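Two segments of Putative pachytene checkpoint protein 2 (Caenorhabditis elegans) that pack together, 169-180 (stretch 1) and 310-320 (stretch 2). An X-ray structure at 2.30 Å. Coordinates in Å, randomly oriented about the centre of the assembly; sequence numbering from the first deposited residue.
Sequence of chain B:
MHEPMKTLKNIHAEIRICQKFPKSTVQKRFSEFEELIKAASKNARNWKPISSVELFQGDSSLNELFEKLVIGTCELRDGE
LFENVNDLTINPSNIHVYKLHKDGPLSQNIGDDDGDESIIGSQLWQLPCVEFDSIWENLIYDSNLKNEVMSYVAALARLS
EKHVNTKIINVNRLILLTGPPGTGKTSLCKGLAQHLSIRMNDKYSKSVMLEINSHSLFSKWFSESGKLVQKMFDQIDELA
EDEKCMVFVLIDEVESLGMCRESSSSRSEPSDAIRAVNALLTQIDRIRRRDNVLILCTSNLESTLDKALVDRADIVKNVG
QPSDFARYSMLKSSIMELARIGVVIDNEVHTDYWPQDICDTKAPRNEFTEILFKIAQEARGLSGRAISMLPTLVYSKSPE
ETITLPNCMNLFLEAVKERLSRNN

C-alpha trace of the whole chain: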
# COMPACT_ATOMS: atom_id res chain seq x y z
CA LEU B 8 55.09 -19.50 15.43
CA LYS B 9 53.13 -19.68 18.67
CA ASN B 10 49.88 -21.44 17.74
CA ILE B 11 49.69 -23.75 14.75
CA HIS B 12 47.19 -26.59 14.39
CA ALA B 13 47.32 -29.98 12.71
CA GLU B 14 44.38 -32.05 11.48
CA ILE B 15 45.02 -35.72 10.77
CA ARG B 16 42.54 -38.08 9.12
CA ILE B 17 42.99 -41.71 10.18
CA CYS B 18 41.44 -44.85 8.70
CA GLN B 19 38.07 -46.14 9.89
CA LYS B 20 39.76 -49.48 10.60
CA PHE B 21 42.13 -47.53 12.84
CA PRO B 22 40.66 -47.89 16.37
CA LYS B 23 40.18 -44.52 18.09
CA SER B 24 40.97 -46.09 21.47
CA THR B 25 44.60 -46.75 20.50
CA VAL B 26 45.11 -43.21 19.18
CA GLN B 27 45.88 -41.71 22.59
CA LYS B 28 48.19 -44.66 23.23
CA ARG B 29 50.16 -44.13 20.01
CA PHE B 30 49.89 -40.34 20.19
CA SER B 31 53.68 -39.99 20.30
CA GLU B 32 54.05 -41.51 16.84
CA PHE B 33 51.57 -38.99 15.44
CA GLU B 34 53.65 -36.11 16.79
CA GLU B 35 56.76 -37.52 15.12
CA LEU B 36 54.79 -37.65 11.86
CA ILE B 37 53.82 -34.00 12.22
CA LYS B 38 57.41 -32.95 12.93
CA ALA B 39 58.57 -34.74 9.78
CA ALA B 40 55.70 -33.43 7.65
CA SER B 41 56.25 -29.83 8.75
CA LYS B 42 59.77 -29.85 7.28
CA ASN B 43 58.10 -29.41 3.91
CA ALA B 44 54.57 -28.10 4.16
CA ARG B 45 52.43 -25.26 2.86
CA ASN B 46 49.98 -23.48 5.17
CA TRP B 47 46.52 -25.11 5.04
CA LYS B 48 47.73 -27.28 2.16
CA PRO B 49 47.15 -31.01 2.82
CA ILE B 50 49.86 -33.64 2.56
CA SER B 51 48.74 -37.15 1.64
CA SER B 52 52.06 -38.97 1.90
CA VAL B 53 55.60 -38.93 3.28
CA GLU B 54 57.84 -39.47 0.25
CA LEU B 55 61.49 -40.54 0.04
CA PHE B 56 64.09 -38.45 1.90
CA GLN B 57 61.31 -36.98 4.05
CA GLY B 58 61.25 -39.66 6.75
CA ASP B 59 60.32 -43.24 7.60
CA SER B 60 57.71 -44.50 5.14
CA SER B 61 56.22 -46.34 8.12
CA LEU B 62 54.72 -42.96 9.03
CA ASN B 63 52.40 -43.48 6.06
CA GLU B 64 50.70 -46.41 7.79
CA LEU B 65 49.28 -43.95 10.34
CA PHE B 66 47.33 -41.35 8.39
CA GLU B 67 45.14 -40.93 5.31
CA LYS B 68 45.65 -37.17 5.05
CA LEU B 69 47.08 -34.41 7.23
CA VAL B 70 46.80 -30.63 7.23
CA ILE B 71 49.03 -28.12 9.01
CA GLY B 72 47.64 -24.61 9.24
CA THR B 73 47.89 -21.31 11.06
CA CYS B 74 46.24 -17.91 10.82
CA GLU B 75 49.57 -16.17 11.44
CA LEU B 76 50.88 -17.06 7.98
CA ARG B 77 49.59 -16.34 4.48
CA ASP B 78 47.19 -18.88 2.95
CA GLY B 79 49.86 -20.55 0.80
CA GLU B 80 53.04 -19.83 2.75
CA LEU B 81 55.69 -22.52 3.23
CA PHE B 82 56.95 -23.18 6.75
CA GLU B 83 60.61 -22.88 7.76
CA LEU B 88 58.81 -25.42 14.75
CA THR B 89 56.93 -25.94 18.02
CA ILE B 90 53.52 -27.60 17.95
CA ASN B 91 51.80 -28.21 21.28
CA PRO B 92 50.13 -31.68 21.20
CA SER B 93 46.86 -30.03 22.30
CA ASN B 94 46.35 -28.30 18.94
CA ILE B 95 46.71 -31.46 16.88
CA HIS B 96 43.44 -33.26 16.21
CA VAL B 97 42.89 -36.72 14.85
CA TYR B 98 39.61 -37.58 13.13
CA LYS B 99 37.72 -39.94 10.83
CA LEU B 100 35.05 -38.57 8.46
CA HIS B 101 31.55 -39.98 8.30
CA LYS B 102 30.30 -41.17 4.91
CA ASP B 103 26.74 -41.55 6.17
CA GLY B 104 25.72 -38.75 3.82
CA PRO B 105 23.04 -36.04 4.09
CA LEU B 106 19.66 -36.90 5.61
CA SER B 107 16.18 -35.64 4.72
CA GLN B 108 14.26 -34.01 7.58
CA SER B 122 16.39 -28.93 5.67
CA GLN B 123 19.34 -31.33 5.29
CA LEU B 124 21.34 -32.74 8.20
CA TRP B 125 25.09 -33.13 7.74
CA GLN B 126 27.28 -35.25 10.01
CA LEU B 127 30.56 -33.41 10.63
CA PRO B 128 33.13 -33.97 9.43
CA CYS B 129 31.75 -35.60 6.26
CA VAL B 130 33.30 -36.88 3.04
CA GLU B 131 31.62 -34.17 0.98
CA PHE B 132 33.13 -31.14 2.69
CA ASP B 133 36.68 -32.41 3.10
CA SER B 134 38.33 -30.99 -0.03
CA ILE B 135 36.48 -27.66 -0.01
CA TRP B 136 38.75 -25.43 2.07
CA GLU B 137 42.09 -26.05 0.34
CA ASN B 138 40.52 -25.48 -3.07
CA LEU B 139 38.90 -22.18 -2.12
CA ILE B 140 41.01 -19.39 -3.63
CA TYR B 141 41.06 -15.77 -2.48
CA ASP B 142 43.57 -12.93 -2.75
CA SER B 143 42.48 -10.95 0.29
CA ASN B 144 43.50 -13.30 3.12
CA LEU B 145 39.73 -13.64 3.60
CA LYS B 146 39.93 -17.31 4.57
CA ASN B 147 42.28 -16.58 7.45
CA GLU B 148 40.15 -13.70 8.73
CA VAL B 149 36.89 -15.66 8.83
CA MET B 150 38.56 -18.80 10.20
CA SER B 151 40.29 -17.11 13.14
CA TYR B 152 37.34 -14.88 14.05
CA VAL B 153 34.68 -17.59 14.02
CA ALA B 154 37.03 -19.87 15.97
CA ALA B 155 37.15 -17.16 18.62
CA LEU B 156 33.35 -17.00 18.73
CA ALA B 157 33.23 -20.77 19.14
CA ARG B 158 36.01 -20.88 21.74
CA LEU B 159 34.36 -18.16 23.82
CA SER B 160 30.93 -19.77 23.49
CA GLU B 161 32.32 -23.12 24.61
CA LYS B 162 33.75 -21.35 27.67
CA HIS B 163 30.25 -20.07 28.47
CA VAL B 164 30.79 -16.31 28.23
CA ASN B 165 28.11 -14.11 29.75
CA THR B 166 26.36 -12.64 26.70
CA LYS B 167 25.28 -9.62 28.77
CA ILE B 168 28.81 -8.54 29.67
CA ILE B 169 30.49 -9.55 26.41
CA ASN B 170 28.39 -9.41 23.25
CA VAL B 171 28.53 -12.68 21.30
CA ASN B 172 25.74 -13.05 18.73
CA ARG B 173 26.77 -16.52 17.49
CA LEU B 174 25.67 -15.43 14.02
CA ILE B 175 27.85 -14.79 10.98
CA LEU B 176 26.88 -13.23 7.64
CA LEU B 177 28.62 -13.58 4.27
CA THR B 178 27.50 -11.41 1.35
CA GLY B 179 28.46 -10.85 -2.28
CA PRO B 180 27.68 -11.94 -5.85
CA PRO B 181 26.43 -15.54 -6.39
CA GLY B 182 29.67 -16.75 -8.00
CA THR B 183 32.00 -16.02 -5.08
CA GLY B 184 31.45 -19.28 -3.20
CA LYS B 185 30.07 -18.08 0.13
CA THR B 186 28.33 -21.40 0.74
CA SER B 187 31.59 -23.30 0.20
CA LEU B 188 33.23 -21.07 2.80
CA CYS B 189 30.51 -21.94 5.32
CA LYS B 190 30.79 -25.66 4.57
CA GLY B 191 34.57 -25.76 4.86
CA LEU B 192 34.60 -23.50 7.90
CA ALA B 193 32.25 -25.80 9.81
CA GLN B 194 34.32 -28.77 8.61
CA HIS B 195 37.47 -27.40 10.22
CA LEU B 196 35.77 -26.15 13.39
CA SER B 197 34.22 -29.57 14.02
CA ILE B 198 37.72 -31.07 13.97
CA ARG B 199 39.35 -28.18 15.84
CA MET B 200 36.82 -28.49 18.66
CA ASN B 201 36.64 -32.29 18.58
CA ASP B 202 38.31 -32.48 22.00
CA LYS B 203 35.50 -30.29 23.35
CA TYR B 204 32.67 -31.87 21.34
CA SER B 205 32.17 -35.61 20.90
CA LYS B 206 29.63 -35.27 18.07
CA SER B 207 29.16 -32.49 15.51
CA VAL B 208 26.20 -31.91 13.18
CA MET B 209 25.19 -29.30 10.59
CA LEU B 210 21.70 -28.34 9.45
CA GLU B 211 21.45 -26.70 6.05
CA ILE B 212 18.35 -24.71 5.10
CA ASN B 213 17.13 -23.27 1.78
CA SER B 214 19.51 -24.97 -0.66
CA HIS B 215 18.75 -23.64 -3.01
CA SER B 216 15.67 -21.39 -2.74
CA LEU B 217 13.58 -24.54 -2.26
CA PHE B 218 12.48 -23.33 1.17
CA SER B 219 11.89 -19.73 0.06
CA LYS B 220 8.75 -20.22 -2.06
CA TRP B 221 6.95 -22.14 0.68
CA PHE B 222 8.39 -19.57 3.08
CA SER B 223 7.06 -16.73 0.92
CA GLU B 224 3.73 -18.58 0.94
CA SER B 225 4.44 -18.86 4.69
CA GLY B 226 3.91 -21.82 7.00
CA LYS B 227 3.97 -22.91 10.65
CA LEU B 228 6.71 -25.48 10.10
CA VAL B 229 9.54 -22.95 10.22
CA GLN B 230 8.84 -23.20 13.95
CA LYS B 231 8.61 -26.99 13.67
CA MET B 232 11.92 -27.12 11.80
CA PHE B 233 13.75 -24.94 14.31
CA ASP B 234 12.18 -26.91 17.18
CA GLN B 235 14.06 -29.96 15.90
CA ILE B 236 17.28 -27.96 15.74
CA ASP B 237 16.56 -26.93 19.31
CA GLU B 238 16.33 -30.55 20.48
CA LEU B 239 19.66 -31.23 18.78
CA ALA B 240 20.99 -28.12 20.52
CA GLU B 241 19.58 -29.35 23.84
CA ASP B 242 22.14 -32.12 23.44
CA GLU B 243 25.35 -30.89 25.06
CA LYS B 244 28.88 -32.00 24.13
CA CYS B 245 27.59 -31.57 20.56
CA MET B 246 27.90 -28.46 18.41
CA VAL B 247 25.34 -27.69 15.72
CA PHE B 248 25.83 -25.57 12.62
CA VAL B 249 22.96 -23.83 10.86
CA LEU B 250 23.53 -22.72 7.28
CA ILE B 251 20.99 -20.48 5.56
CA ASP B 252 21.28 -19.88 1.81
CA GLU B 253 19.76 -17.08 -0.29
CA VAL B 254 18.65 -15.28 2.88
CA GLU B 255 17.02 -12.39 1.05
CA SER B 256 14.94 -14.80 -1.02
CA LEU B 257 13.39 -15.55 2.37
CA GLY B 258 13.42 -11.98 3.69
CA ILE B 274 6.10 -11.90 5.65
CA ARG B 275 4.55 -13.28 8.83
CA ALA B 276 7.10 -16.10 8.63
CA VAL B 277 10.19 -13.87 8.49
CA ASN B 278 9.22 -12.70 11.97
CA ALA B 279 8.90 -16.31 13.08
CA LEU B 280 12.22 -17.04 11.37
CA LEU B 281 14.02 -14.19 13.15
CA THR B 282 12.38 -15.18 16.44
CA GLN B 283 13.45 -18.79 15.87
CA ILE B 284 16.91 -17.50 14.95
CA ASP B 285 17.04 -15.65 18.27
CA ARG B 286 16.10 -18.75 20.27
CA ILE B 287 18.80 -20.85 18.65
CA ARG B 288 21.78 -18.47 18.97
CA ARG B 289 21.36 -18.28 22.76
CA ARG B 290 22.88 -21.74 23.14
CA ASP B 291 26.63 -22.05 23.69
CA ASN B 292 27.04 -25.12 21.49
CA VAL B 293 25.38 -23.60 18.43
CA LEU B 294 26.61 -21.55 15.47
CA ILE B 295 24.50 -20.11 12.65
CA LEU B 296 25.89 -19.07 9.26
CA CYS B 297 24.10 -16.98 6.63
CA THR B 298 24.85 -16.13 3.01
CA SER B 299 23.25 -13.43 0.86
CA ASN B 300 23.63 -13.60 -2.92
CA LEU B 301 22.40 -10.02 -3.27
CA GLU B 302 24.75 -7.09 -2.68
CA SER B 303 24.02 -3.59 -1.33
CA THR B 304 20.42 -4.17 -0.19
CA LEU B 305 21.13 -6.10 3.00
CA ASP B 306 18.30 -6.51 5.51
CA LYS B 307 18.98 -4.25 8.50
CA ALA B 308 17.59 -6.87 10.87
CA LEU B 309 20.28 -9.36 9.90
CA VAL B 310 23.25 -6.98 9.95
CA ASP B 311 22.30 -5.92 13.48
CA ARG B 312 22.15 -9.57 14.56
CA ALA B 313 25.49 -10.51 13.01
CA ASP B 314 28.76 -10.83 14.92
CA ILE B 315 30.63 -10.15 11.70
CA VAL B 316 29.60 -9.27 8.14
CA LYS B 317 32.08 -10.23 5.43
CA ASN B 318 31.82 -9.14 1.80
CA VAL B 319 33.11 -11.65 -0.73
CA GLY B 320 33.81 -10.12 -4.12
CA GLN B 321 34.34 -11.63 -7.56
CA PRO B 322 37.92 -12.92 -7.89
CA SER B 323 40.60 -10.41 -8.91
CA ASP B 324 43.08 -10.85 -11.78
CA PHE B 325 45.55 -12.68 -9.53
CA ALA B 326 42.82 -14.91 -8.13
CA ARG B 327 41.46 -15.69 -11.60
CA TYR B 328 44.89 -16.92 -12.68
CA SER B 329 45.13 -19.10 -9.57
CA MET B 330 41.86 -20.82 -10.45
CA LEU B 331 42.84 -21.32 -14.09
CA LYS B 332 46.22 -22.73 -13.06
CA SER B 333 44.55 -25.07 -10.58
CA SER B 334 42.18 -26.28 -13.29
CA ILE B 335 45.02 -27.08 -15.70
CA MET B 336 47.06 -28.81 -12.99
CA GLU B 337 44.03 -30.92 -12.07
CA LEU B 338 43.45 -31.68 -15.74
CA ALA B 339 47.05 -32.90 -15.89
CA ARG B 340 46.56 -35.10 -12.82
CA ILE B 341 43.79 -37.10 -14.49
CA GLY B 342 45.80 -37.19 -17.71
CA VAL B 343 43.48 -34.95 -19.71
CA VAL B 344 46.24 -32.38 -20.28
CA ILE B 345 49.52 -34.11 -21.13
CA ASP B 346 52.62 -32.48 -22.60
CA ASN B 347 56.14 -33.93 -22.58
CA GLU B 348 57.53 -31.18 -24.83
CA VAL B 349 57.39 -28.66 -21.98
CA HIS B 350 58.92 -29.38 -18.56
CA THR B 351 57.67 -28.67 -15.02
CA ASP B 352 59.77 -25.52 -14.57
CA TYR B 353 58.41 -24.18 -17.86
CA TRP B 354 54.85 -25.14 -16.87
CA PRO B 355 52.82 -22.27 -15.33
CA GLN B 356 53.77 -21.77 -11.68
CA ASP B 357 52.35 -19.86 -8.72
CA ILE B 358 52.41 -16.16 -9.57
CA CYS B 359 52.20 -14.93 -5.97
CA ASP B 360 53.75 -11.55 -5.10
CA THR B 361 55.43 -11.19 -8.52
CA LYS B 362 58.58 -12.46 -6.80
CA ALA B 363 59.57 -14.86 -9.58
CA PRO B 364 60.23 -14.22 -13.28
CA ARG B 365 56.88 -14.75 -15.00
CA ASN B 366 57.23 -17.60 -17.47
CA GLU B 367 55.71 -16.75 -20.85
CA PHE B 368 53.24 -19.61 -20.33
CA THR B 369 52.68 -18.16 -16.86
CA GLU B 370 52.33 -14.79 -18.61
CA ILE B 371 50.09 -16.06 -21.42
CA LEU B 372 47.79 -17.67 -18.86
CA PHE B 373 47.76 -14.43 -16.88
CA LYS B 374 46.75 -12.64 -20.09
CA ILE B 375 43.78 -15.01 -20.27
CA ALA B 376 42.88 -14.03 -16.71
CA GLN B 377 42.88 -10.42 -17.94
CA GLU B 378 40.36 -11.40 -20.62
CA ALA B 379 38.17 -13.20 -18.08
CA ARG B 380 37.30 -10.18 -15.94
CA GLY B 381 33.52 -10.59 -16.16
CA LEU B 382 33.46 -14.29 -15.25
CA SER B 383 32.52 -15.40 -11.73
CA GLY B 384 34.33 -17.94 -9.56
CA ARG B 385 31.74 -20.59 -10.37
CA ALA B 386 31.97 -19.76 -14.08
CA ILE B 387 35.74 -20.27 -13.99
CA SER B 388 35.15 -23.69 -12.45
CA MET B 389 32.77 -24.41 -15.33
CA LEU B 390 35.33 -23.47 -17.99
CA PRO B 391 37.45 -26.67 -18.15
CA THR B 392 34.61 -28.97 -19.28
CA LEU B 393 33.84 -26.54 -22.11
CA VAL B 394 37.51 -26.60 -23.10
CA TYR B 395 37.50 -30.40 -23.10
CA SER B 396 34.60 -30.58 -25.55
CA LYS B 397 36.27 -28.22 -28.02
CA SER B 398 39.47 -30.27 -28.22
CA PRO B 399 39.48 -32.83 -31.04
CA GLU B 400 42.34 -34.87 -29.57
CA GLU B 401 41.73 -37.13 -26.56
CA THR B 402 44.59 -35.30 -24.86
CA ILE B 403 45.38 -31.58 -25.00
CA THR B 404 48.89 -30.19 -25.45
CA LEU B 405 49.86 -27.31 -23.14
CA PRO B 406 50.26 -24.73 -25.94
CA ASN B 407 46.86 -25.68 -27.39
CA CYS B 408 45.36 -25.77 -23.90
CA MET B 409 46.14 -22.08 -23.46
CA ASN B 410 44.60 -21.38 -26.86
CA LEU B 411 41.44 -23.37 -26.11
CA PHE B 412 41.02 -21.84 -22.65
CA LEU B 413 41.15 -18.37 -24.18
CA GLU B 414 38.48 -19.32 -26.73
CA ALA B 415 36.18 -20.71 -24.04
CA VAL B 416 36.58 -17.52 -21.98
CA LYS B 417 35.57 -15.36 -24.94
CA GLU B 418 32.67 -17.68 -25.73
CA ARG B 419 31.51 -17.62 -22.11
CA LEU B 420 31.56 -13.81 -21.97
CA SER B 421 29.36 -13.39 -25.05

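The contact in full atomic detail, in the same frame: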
# COMPACT_ATOMS: atom_id res chain seq x y z
N ILE B 169 29.83 -9.55 27.71
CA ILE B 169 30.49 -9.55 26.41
C ILE B 169 29.53 -10.00 25.32
O ILE B 169 28.94 -11.08 25.40
CB ILE B 169 31.73 -10.46 26.41
CG1 ILE B 169 32.80 -9.88 27.33
CG2 ILE B 169 32.28 -10.61 25.00
CD1 ILE B 169 34.10 -10.65 27.32
N ASN B 170 29.38 -9.17 24.29
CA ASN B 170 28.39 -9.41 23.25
C ASN B 170 28.84 -10.43 22.21
O ASN B 170 29.71 -10.16 21.38
CB ASN B 170 28.03 -8.09 22.56
CG ASN B 170 27.06 -8.27 21.42
OD1 ASN B 170 25.88 -8.53 21.63
ND2 ASN B 170 27.56 -8.12 20.19
N VAL B 171 28.25 -11.62 22.26
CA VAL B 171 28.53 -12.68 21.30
C VAL B 171 27.22 -13.15 20.66
O VAL B 171 26.43 -13.85 21.30
CB VAL B 171 29.26 -13.87 21.96
CG1 VAL B 171 29.50 -14.97 20.94
CG2 VAL B 171 30.57 -13.41 22.58
N ASN B 172 27.00 -12.78 19.41
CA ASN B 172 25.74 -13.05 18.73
C ASN B 172 25.60 -14.49 18.24
O ASN B 172 24.48 -14.97 18.05
CB ASN B 172 25.55 -12.10 17.55
CG ASN B 172 25.09 -10.72 17.98
OD1 ASN B 172 24.38 -10.57 18.98
ND2 ASN B 172 25.47 -9.71 17.21
N ARG B 173 26.73 -15.15 18.03
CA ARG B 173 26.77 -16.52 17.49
C ARG B 173 26.21 -16.61 16.08
O ARG B 173 25.86 -17.69 15.61
CB ARG B 173 26.02 -17.49 18.41
CG ARG B 173 26.89 -18.58 19.00
CD ARG B 173 27.31 -18.25 20.42
NE ARG B 173 26.19 -18.31 21.36
CZ ARG B 173 26.30 -18.07 22.66
NH1 ARG B 173 27.48 -17.76 23.18
NH2 ARG B 173 25.23 -18.14 23.44
N LEU B 174 26.12 -15.47 15.40
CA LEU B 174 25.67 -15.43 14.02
C LEU B 174 26.75 -14.83 13.14
O LEU B 174 27.45 -13.91 13.56
CB LEU B 174 24.36 -14.64 13.89
CG LEU B 174 23.59 -14.67 12.56
CD1 LEU B 174 22.10 -14.47 12.80
CD2 LEU B 174 24.10 -13.62 11.58
N ILE B 175 26.90 -15.35 11.93
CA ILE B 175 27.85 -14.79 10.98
C ILE B 175 27.20 -14.65 9.60
O ILE B 175 26.44 -15.52 9.17
CB ILE B 175 29.12 -15.65 10.88
CG1 ILE B 175 30.00 -15.20 9.71
CG2 ILE B 175 28.76 -17.12 10.73
CD1 ILE B 175 31.11 -16.16 9.37
N LEU B 176 27.49 -13.54 8.92
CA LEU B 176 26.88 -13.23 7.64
C LEU B 176 27.91 -13.01 6.53
O LEU B 176 28.80 -12.16 6.66
CB LEU B 176 25.99 -12.00 7.77
CG LEU B 176 25.31 -11.45 6.53
CD1 LEU B 176 24.22 -12.40 6.06
CD2 LEU B 176 24.74 -10.07 6.81
N LEU B 177 27.79 -13.77 5.45
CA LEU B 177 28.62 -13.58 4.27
C LEU B 177 27.78 -13.04 3.12
O LEU B 177 26.71 -13.58 2.83
CB LEU B 177 29.28 -14.90 3.85
CG LEU B 177 30.19 -15.58 4.87
CD1 LEU B 177 30.64 -16.94 4.35
CD2 LEU B 177 31.39 -14.71 5.18
N THR B 178 28.24 -11.97 2.47
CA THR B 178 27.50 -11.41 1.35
C THR B 178 28.39 -11.18 0.13
O THR B 178 29.61 -11.12 0.25
CB THR B 178 26.83 -10.07 1.73
OG1 THR B 178 27.84 -9.09 2.01
CG2 THR B 178 25.93 -10.24 2.95
N GLY B 179 27.75 -11.07 -1.03
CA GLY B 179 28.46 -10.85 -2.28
C GLY B 179 27.69 -11.41 -3.45
O GLY B 179 26.57 -11.91 -3.29
N PRO B 180 28.27 -11.33 -4.66
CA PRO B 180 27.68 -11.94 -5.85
C PRO B 180 27.58 -13.46 -5.71
O PRO B 180 28.31 -14.04 -4.90
CB PRO B 180 28.67 -11.56 -6.96
CG PRO B 180 29.34 -10.33 -6.46
CD PRO B 180 29.45 -10.51 -4.98
N VAL B 310 21.96 -7.62 9.70
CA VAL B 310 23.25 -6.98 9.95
C VAL B 310 23.40 -6.68 11.44
O VAL B 310 24.47 -6.86 12.02
CB VAL B 310 23.40 -5.68 9.14
CG1 VAL B 310 24.84 -5.17 9.22
CG2 VAL B 310 23.01 -5.91 7.69
N ASP B 311 22.31 -6.23 12.05
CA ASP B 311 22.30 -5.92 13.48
C ASP B 311 22.53 -7.16 14.33
O ASP B 311 23.11 -7.09 15.41
CB ASP B 311 20.97 -5.26 13.87
CG ASP B 311 21.09 -3.75 14.04
OD1 ASP B 311 22.06 -3.16 13.53
OD2 ASP B 311 20.20 -3.16 14.70
N ARG B 312 22.08 -8.31 13.82
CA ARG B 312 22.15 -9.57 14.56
C ARG B 312 23.48 -10.29 14.34
O ARG B 312 23.78 -11.26 15.04
CB ARG B 312 21.00 -10.49 14.16
CG ARG B 312 19.80 -10.41 15.09
CD ARG B 312 18.71 -11.40 14.72
NE ARG B 312 17.59 -11.33 15.66
CZ ARG B 312 16.63 -10.42 15.59
NH1 ARG B 312 16.64 -9.51 14.64
NH2 ARG B 312 15.65 -10.43 16.49
N ALA B 313 24.26 -9.82 13.38
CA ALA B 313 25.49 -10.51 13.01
C ALA B 313 26.66 -10.11 13.89
O ALA B 313 26.82 -8.94 14.25
CB ALA B 313 25.82 -10.24 11.54
N ASP B 314 27.49 -11.09 14.25
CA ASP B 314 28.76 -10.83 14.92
C ASP B 314 29.70 -10.14 13.95
O ASP B 314 30.36 -9.16 14.29
CB ASP B 314 29.39 -12.12 15.42
CG ASP B 314 28.84 -12.56 16.76
OD1 ASP B 314 28.73 -11.71 17.67
OD2 ASP B 314 28.53 -13.76 16.90
N ILE B 315 29.76 -10.68 12.73
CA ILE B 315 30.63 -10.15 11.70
C ILE B 315 29.99 -10.29 10.32
O ILE B 315 29.38 -11.31 10.01
CB ILE B 315 32.00 -10.86 11.71
CG1 ILE B 315 32.90 -10.33 10.59
CG2 ILE B 315 31.83 -12.37 11.60
CD1 ILE B 315 34.26 -10.98 10.54
N VAL B 316 30.10 -9.24 9.51
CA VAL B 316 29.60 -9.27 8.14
C VAL B 316 30.77 -9.16 7.17
O VAL B 316 31.46 -8.13 7.14
CB VAL B 316 28.60 -8.14 7.88
CG1 VAL B 316 28.15 -8.17 6.43
CG2 VAL B 316 27.40 -8.26 8.81
N LYS B 317 30.99 -10.21 6.39
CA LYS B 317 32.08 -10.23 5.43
C LYS B 317 31.59 -10.18 3.99
O LYS B 317 30.72 -10.96 3.59
CB LYS B 317 32.94 -11.48 5.63
CG LYS B 317 34.14 -11.26 6.54
CD LYS B 317 35.10 -10.25 5.94
CE LYS B 317 36.27 -9.99 6.87
NZ LYS B 317 37.25 -9.03 6.28
N ASN B 318 32.14 -9.25 3.22
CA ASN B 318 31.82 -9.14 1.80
C ASN B 318 32.80 -9.92 0.95
O ASN B 318 34.01 -9.69 1.01
CB ASN B 318 31.80 -7.67 1.36
CG ASN B 318 30.45 -7.02 1.57
OD1 ASN B 318 30.34 -5.96 2.20
ND2 ASN B 318 29.41 -7.64 1.04
N VAL B 319 32.28 -10.86 0.17
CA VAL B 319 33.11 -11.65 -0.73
C VAL B 319 32.90 -11.21 -2.16
O VAL B 319 31.80 -11.36 -2.71
CB VAL B 319 32.80 -13.15 -0.60
CG1 VAL B 319 33.87 -13.96 -1.30
CG2 VAL B 319 32.71 -13.55 0.86
N GLY B 320 33.94 -10.65 -2.78
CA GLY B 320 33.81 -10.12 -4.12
C GLY B 320 34.19 -11.14 -5.18
O GLY B 320 34.72 -12.21 -4.87

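Two segments far apart in sequence lie side by side as parallel strands, Leu-174 to Thr-178 against a strand of stretch 2 that runs to Asn-318; their axes approach to 4.8 Å at an angle of 16°, and together the segments bury 800 Å². Stretch 2 enters from the end of a helix. Val-310 and Asp-311 point their CA-to-CB bonds away and contribute little; Arg-312 O lies 3.6 Å from Leu-174 CB, while the guanidinium group leads away to partners elsewhere in the structure. The CA-to-CB bond of Ala-313 points away overall, yet CB touches two leucines: it lies 3.8 Å from Leu-174 CD2 and 4.2 Å from Leu-176 CB. Its carbonyl accepts a weak hydrogen bond from the Asn-172 amide, ND2 to Ala-313 O at 3.3 Å.

Asp-314 is the polar anchor of the contact. Its carboxylate reaches into the turn before the first strand and gathers successive backbone NH groups: Asn-172 N donates to Asp-314 OD1 at 2.7 Å with a nearly straight geometry, and Asp-314 OD2 receives weak, bent bonds from Arg-173 N at 2.5 Å and Leu-174 N at 3.3 Å. A buried negative charge is thus met by amide hydrogens, while the backbone of the same residue starts the inter-strand ladder, Asp-314 N donating to Leu-174 O at 2.9 Å.

From here the bonds alternate in direction, as parallel pairing requires. Ile-315 O accepts from Leu-176 N at 3.1 Å, and Ile-315 CG2 packs on Ile-175 CG1 at 3.9 Å. Val-316 is paired with Leu-176, and their side chains meet on the same face, Val-316 CG2 to Leu-176 CD2 at 3.8 Å; Val-316 CA also directs its hydrogen at Leu-176 O, 3.3 Å away. Lys-317 bonds through both backbone groups, its N donating to Leu-176 O and its O accepting from Thr-178 N, each at 2.9 Å, so that it straddles Leu-177, its partner in the register. Lys-317 CB rests 3.6 Å from Leu-177 CD2, using the aliphatic base of a side chain whose amine leads away. Asn-318 pairs with Thr-178, and its CA makes a CA-H...O contact with Thr-178 O at 3.3 Å.

Beyond the strand, Val-319 N donates to Thr-178 O at 2.7 Å, almost linearly. Val-319 O lies 3.4 Å from Gly-179 CA, where a CB would collide with this oxygen; the backbone angles of Gly-179 independently call for glycine. The same Val-319 O is 3.4 Å from Pro-180 CD.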